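PDB 3K6Y: serine protease MT3772 from Mycobacterium tuberculosis, which probably acts as a membrane-associated serine endopeptidase that helps M. tuberculosis resist acid and oxidative stress. Local coordinates for residues 43-47 against 134-139; 100-105 against 216-220; 118-123 against 189-195. The contacts are given in a common frame with arbitrary orientation. Residues are numbered along the deposited sequence.

Contact 1: residues 43-47 against 134-139; sequences SVVKI and LGYPGG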
loop_
_atom_site.group_PDB
_atom_site.type_symbol
_atom_site.label_atom_id
_atom_site.label_comp_id
_atom_site.label_asym_id
_atom_site.label_seq_id
_atom_site.Cartn_x
_atom_site.Cartn_y
_atom_site.Cartn_z
ATOM N N SER A 43 11.438 26.388 4.805
ATOM C CA SER A 43 11.493 24.974 5.168
ATOM C C SER A 43 10.159 24.241 5.011
ATOM O O SER A 43 10.070 23.062 5.346
ATOM C CB SER A 43 11.967 24.851 6.602
ATOM O OG SER A 43 13.238 25.478 6.744
ATOM N N VAL A 44 9.137 24.951 4.528
ATOM C CA VAL A 44 7.817 24.375 4.285
ATOM C C VAL A 44 7.672 24.251 2.787
ATOM O O VAL A 44 7.768 25.258 2.074
ATOM C CB VAL A 44 6.714 25.252 4.875
ATOM C CG1 VAL A 44 5.371 24.608 4.636
ATOM C CG2 VAL A 44 6.923 25.479 6.374
ATOM N N VAL A 45 7.502 23.018 2.316
ATOM C CA VAL A 45 7.622 22.725 0.902
ATOM C C VAL A 45 6.296 22.251 0.320
ATOM O O VAL A 45 5.445 21.730 1.038
ATOM C CB VAL A 45 8.746 21.677 0.644
ATOM C CG1 VAL A 45 10.091 22.209 1.097
ATOM C CG2 VAL A 45 8.450 20.331 1.345
ATOM N N LYS A 46 6.144 22.414 -0.989
ATOM C CA LYS A 46 4.953 21.921 -1.672
ATOM C C LYS A 46 5.269 20.534 -2.215
ATOM O O LYS A 46 6.373 20.290 -2.693
ATOM C CB LYS A 46 4.589 22.892 -2.797
ATOM C CG LYS A 46 3.311 22.482 -3.535
ATOM C CD LYS A 46 3.021 23.289 -4.793
ATOM C CE LYS A 46 2.188 22.432 -5.721
ATOM N NZ LYS A 46 1.997 23.051 -7.063
ATOM N N ILE A 47 4.294 19.630 -2.109
ATOM C CA ILE A 47 4.467 18.275 -2.633
ATOM C C ILE A 47 3.451 18.055 -3.746
ATOM O O ILE A 47 2.289 18.354 -3.595
ATOM C CB ILE A 47 4.302 17.240 -1.524
ATOM C CG1 ILE A 47 5.301 17.629 -0.404
ATOM C CG2 ILE A 47 4.592 15.837 -2.059
ATOM C CD1 ILE A 47 5.482 16.713 0.733
ATOM N N LEU A 134 0.865 26.180 8.331
ATOM C CA LEU A 134 1.612 26.632 7.152
ATOM C C LEU A 134 1.457 25.628 6.023
ATOM O O LEU A 134 1.706 24.435 6.217
ATOM C CB LEU A 134 3.097 26.801 7.483
ATOM C CG LEU A 134 3.412 27.694 8.679
ATOM C CD1 LEU A 134 4.929 27.746 8.854
ATOM C CD2 LEU A 134 2.842 29.084 8.484
ATOM N N GLY A 135 1.099 26.102 4.835
ATOM C CA GLY A 135 0.946 25.165 3.734
ATOM C C GLY A 135 0.595 25.810 2.422
ATOM O O GLY A 135 0.728 27.027 2.254
ATOM N N TYR A 136 0.170 24.972 1.482
ATOM C CA TYR A 136 -0.075 25.388 0.109
ATOM C C TYR A 136 -1.496 25.030 -0.328
ATOM O O TYR A 136 -1.699 24.076 -1.095
ATOM C CB TYR A 136 0.958 24.749 -0.821
ATOM C CG TYR A 136 2.364 25.219 -0.556
ATOM C CD1 TYR A 136 2.907 26.291 -1.268
ATOM C CD2 TYR A 136 3.167 24.587 0.395
ATOM C CE1 TYR A 136 4.214 26.729 -1.031
ATOM C CE2 TYR A 136 4.436 25.032 0.655
ATOM C CZ TYR A 136 4.966 26.072 -0.061
ATOM O OH TYR A 136 6.248 26.509 0.187
ATOM N N PRO A 137 -2.489 25.797 0.146
ATOM C CA PRO A 137 -3.883 25.533 -0.247
ATOM C C PRO A 137 -4.037 25.495 -1.760
ATOM O O PRO A 137 -3.499 26.341 -2.463
ATOM C CB PRO A 137 -4.639 26.743 0.307
ATOM C CG PRO A 137 -3.811 27.246 1.447
ATOM C CD PRO A 137 -2.368 26.950 1.063
ATOM N N GLY A 138 -4.755 24.488 -2.246
ATOM C CA GLY A 138 -5.049 24.374 -3.676
ATOM C C GLY A 138 -3.838 24.132 -4.552
ATOM O O GLY A 138 -3.920 24.278 -5.781
ATOM N N GLY A 139 -2.715 23.743 -3.944
ATOM C CA GLY A 139 -1.459 23.619 -4.681
ATOM C C GLY A 139 -0.903 24.954 -5.146
ATOM O O GLY A 139 -0.013 24.997 -6.004
HETATM O O HOH W 1 -0.129 23.485 -8.207
#
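This contact joins the two beta barrels of the chymotrypsin-like protease fold. S43 leads into the strand and takes no part. V44 is the first residue to cross. Its CB points toward 134-139, and its CG2 packs on L134 CD1 at 3.9 Å. Its CG1 lies 4.1 Å from Y136 CE2. The carbonyl V44 O sits at the edge of the tyrosine ring, 2.7 Å from Y136 OH. The CA-to-CB bond of V45 points away, but its backbone still touches the ring, with V45 C 3.4 Å from Y136 CE2. K46 meets the ring and the loop beyond it. Its CB lies 3.8 Å from the centroid of the Y136 ring and almost on the ring normal, a CH-pi contact over the face. The all-trans side chain then reaches past the ring, and K46 NZ donates to G139 O at 3.0 Å. Water 1 bridges the same two atoms. The amine also forms a salt bridge with E59. I47 points away, into the first barrel. Strand 44-51 pairs there with strand 56-66, while L134, on strand 130-135 of the second barrel, packs against strand 143-157.

Contact 2: residues 100-105 against 216-220; sequences DPSVDV and EVAGQ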
loop_
_atom_site.group_PDB
_atom_site.type_symbol
_atom_site.label_atom_id
_atom_site.label_comp_id
_atom_site.label_asym_id
_atom_site.label_seq_id
_atom_site.Cartn_x
_atom_site.Cartn_y
_atom_site.Cartn_z
ATOM N N ASP A 100 3.624 5.195 6.375
ATOM C CA ASP A 100 2.846 4.569 7.445
ATOM C C ASP A 100 1.404 5.078 7.338
ATOM O O ASP A 100 1.090 6.201 7.714
ATOM C CB ASP A 100 3.439 4.905 8.814
ATOM C CG ASP A 100 2.739 4.192 9.951
ATOM O OD1 ASP A 100 1.524 3.924 9.835
ATOM O OD2 ASP A 100 3.408 3.934 10.981
ATOM N N PRO A 101 0.507 4.251 6.791
ATOM C CA PRO A 101 -0.870 4.665 6.568
ATOM C C PRO A 101 -1.731 4.599 7.818
ATOM O O PRO A 101 -2.891 5.021 7.768
ATOM C CB PRO A 101 -1.349 3.647 5.535
ATOM C CG PRO A 101 -0.607 2.412 5.868
ATOM C CD PRO A 101 0.774 2.890 6.284
ATOM N N SER A 102 -1.188 4.064 8.907
ATOM C CA SER A 102 -1.911 3.981 10.179
ATOM C C SER A 102 -1.734 5.288 10.920
ATOM O O SER A 102 -2.713 5.938 11.299
ATOM C CB SER A 102 -1.414 2.807 11.023
ATOM O OG SER A 102 -1.608 1.567 10.352
ATOM N N VAL A 103 -0.485 5.689 11.141
ATOM C CA VAL A 103 -0.225 6.980 11.761
ATOM C C VAL A 103 -0.560 8.107 10.752
ATOM O O VAL A 103 -1.002 9.185 11.160
ATOM C CB VAL A 103 1.238 7.061 12.252
ATOM C CG1 VAL A 103 1.551 8.428 12.814
ATOM C CG2 VAL A 103 1.524 5.985 13.305
ATOM N N ASP A 104 -0.382 7.825 9.448
ATOM C CA ASP A 104 -0.586 8.761 8.323
ATOM C C ASP A 104 0.606 9.703 8.162
ATOM O O ASP A 104 0.437 10.924 8.165
ATOM C CB ASP A 104 -1.923 9.516 8.375
ATOM C CG ASP A 104 -2.293 10.153 7.045
ATOM O OD1 ASP A 104 -3.334 10.859 7.004
ATOM O OD2 ASP A 104 -1.571 9.973 6.038
ATOM N N VAL A 105 1.802 9.122 8.025
ATOM C CA VAL A 105 3.020 9.919 7.846
ATOM C C VAL A 105 3.882 9.261 6.791
ATOM O O VAL A 105 3.964 8.032 6.742
ATOM C CB VAL A 105 3.829 10.020 9.157
ATOM C CG1 VAL A 105 5.197 10.702 8.929
ATOM C CG2 VAL A 105 3.048 10.783 10.194
ATOM N N GLU A 216 3.119 11.941 18.461
ATOM C CA GLU A 216 2.505 10.908 17.651
ATOM C C GLU A 216 3.381 10.531 16.442
ATOM O O GLU A 216 3.412 9.368 16.031
ATOM C CB GLU A 216 1.128 11.391 17.168
ATOM C CG GLU A 216 0.386 10.439 16.241
ATOM C CD GLU A 216 0.088 9.097 16.875
ATOM O OE1 GLU A 216 0.132 8.084 16.148
ATOM O OE2 GLU A 216 -0.238 9.049 18.088
ATOM N N VAL A 217 4.056 11.522 15.858
ATOM C CA VAL A 217 4.845 11.263 14.642
ATOM C C VAL A 217 6.302 10.906 14.951
ATOM O O VAL A 217 7.028 10.455 14.066
ATOM C CB VAL A 217 4.762 12.415 13.603
ATOM C CG1 VAL A 217 3.326 12.755 13.284
ATOM C CG2 VAL A 217 5.525 13.657 14.048
ATOM N N ALA A 218 6.706 11.038 16.220
ATOM C CA ALA A 218 8.107 10.854 16.597
ATOM C C ALA A 218 8.646 9.476 16.235
ATOM O O ALA A 218 9.800 9.335 15.812
ATOM C CB ALA A 218 8.291 11.111 18.093
ATOM N N GLY A 219 7.817 8.454 16.383
ATOM C CA GLY A 219 8.220 7.088 16.093
ATOM C C GLY A 219 8.644 6.905 14.648
ATOM O O GLY A 219 9.491 6.056 14.345
ATOM N N GLN A 220 8.078 7.708 13.746
ATOM C CA GLN A 220 8.421 7.594 12.316
ATOM C C GLN A 220 9.886 7.921 12.077
ATOM O O GLN A 220 10.493 7.413 11.130
ATOM C CB GLN A 220 7.540 8.518 11.467
ATOM C CG GLN A 220 6.042 8.280 11.679
ATOM C CD GLN A 220 5.650 6.883 11.298
ATOM O OE1 GLN A 220 6.050 6.377 10.244
ATOM N NE2 GLN A 220 4.846 6.248 12.136
HETATM O O HOH W 2 6.401 3.765 10.536
HETATM O O HOH W 3 6.605 7.391 7.836
#
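Residues 100-105 form the turn between strands 90-100 and 105-109 of the first barrel. It combines an Asx turn at D100 with a G1 beta bulge, in which D104 and V105 both face D100. D100 OD1 accepts from S102 N at 2.9 Å and from V103 N at 3.0 Å. The turn carries D104, the predicted aspartate of the catalytic triad. Its CA-to-CB bond points away from 216-220, and its OD1 is hydrogen-bonded to H75 ND1.

E216 comes first on the other segment. Its CB points sideways, but the end of the side chain comes nearer, and OE1 lies 3.6 Å from V103 CG1. The carboxylate has its polar partner outside the contact, through OE2 and the backbone N of D170. V217 follows with an apolar contact: its CG1 packs on V105 CG2 at 3.7 Å. Both valines also touch M71 and L212, so this patch lies between the barrels. Q220 is the last residue, and its CB points toward the turn. Its CG rests 3.8 Å from V105 CG1. Its amide oxygen OE1 accepts from two waters: water 2, which also donates to D100 OD2, and water 3, which also donates to V105 O. The direct link is Q220 NE2 donating to D100 OD2 at 3.0 Å, with an angle of 155° at the hydrogen.

Contact 3: residues 118-123 against 189-195; sequences LVFAAE and DLNGQVL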
loop_
_atom_site.group_PDB
_atom_site.type_symbol
_atom_site.label_atom_id
_atom_site.label_comp_id
_atom_site.label_asym_id
_atom_site.label_seq_id
_atom_site.Cartn_x
_atom_site.Cartn_y
_atom_site.Cartn_z
ATOM N N LEU A 118 13.343 22.095 10.455
ATOM C CA LEU A 118 12.607 22.620 11.598
ATOM C C LEU A 118 12.739 21.654 12.750
ATOM O O LEU A 118 12.917 20.465 12.526
ATOM C CB LEU A 118 11.124 22.793 11.260
ATOM C CG LEU A 118 10.866 23.695 10.049
ATOM C CD1 LEU A 118 9.382 23.790 9.804
ATOM C CD2 LEU A 118 11.458 25.086 10.237
ATOM N N VAL A 119 12.634 22.156 13.978
ATOM C CA VAL A 119 12.735 21.306 15.157
ATOM C C VAL A 119 11.346 21.060 15.700
ATOM O O VAL A 119 10.510 21.977 15.705
ATOM C CB VAL A 119 13.614 21.976 16.264
ATOM C CG1 VAL A 119 13.982 20.978 17.353
ATOM C CG2 VAL A 119 14.876 22.529 15.666
ATOM N N PHE A 120 11.102 19.824 16.131
ATOM C CA PHE A 120 9.881 19.492 16.861
ATOM C C PHE A 120 9.931 20.097 18.248
ATOM O O PHE A 120 10.961 20.020 18.941
ATOM C CB PHE A 120 9.685 17.969 16.947
ATOM C CG PHE A 120 9.245 17.362 15.652
ATOM C CD1 PHE A 120 10.131 16.601 14.889
ATOM C CD2 PHE A 120 7.938 17.561 15.183
ATOM C CE1 PHE A 120 9.754 16.057 13.677
ATOM C CE2 PHE A 120 7.547 17.007 13.964
ATOM C CZ PHE A 120 8.445 16.245 13.222
ATOM N N ALA A 121 8.833 20.721 18.651
ATOM C CA ALA A 121 8.706 21.273 20.006
ATOM C C ALA A 121 8.804 20.178 21.054
ATOM O O ALA A 121 8.217 19.113 20.898
ATOM C CB ALA A 121 7.400 22.017 20.158
ATOM N N ALA A 122 9.556 20.462 22.118
ATOM C CA ALA A 122 9.830 19.505 23.187
ATOM C C ALA A 122 8.634 19.231 24.102
ATOM O O ALA A 122 8.546 18.150 24.677
ATOM C CB ALA A 122 11.028 19.963 24.011
ATOM N N GLU A 123 7.728 20.200 24.240
ATOM C CA GLU A 123 6.560 20.048 25.123
ATOM C C GLU A 123 5.234 20.288 24.401
ATOM O O GLU A 123 5.193 21.036 23.421
ATOM C CB GLU A 123 6.660 20.983 26.338
ATOM C CG GLU A 123 7.759 20.639 27.355
ATOM C CD GLU A 123 7.681 19.211 27.902
ATOM O OE1 GLU A 123 6.586 18.769 28.329
ATOM O OE2 GLU A 123 8.731 18.526 27.911
ATOM N N ASP A 189 4.379 26.742 16.555
ATOM C CA ASP A 189 4.202 27.694 17.648
ATOM C C ASP A 189 4.909 29.000 17.294
ATOM O O ASP A 189 5.530 29.130 16.245
ATOM C CB ASP A 189 4.657 27.106 18.993
ATOM C CG ASP A 189 6.150 26.815 19.068
ATOM O OD1 ASP A 189 6.514 26.017 19.963
ATOM O OD2 ASP A 189 6.961 27.381 18.299
ATOM N N LEU A 190 4.834 29.978 18.193
ATOM C CA LEU A 190 5.370 31.292 17.875
ATOM C C LEU A 190 6.892 31.353 17.964
ATOM O O LEU A 190 7.488 32.366 17.599
ATOM C CB LEU A 190 4.718 32.364 18.749
ATOM C CG LEU A 190 3.220 32.535 18.471
ATOM C CD1 LEU A 190 2.681 33.797 19.114
ATOM C CD2 LEU A 190 2.904 32.540 16.972
ATOM N N ASN A 191 7.483 30.260 18.446
ATOM C CA ASN A 191 8.925 30.043 18.446
ATOM C C ASN A 191 9.407 29.432 17.130
ATOM O O ASN A 191 10.604 29.242 16.936
ATOM C CB ASN A 191 9.305 29.093 19.581
ATOM C CG ASN A 191 9.115 29.700 20.943
ATOM O OD1 ASN A 191 9.375 30.881 21.150
ATOM N ND2 ASN A 191 8.665 28.893 21.884
ATOM N N GLY A 192 8.486 29.089 16.230
ATOM C CA GLY A 192 8.891 28.498 14.967
ATOM C C GLY A 192 9.196 27.014 15.054
ATOM O O GLY A 192 9.804 26.461 14.146
ATOM N N GLN A 193 8.785 26.375 16.141
ATOM C CA GLN A 193 8.969 24.942 16.295
ATOM C C GLN A 193 7.695 24.222 15.903
ATOM O O GLN A 193 6.588 24.783 15.963
ATOM C CB GLN A 193 9.382 24.597 17.719
ATOM C CG GLN A 193 10.701 25.282 18.109
ATOM C CD GLN A 193 11.400 24.645 19.290
ATOM O OE1 GLN A 193 10.775 24.309 20.290
ATOM N NE2 GLN A 193 12.715 24.477 19.177
ATOM N N VAL A 194 7.856 22.958 15.531
ATOM C CA VAL A 194 6.739 22.197 15.008
ATOM C C VAL A 194 6.008 21.468 16.137
ATOM O O VAL A 194 6.570 20.602 16.831
ATOM C CB VAL A 194 7.210 21.203 13.936
ATOM C CG1 VAL A 194 6.028 20.417 13.377
ATOM C CG2 VAL A 194 7.896 21.938 12.784
ATOM N N LEU A 195 4.726 21.793 16.273
ATOM C CA LEU A 195 3.871 21.137 17.252
ATOM C C LEU A 195 3.250 19.862 16.719
ATOM O O LEU A 195 2.865 18.984 17.495
ATOM C CB LEU A 195 2.748 22.077 17.691
ATOM C CG LEU A 195 3.167 23.272 18.544
ATOM C CD1 LEU A 195 2.029 24.270 18.638
ATOM C CD2 LEU A 195 3.584 22.808 19.935
HETATM O O HOH W 4 12.254 25.062 14.082
HETATM O O HOH W 5 11.751 22.515 21.967
#
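Two backbone hydrogen bonds hold these segments together. V194 N donates to V119 O at 2.8 Å, and A121 N donates to V194 O at 2.9 Å. Both are nearly straight. V194 thus bonds on both sides of F120, making a single beta bridge with a CA-CA distance of 4.5 Å. V194 O also receives a CA-H...O contact from F120 CA at 3.5 Å.

Two waters also bridge the segments. Water 4 joins V119 N to G192 O. Water 5 joins A122 N to the side-chain OE1 of Q193.

Segment 118-123 belongs to the linker that leads from the first barrel of the chymotrypsin-like fold to the second. Segment 189-195 holds the turn between strands 186-188 and 194-201 of the second barrel and the start of the latter strand. The turn is type I, from D189 to G192, closed by G192 N to D189 O at 3.0 Å. The side chain of D189 braces it, with OD2 accepting from Q193 N at 3.0 Å.

The apolar contacts centre on V194. Its CG2 meets L118 CB at 3.7 Å, and its CG1 meets F120 CE2 at 3.8 Å. F63 of the first barrel touches L118, F120 and V194 alike. Further along, A121 CB packs on L195 CD2 at 3.9 Å.

Contacts 1 and 3 both reach the sheet of the second barrel, through strands 130-135 and 194-201. Contacts 1 and 2 are partly buried, lie between the two barrels, and sit on opposite sides of the chain's centre. Contact 3 is a surface contact, away from the predicted active site. Its chemistry differs too: backbone bonds prevail there, while contacts 1 and 2 rely on side chains. Contact 1 pairs an aromatic face with a lysine. Contact 2 sets a glutamine and a valine against the turn that carries D104. Contact 3 touches both others, through L118 CD2 on S43 CB at 3.7 Å and F120 CE2 on V217 CG2 at 3.9 Å.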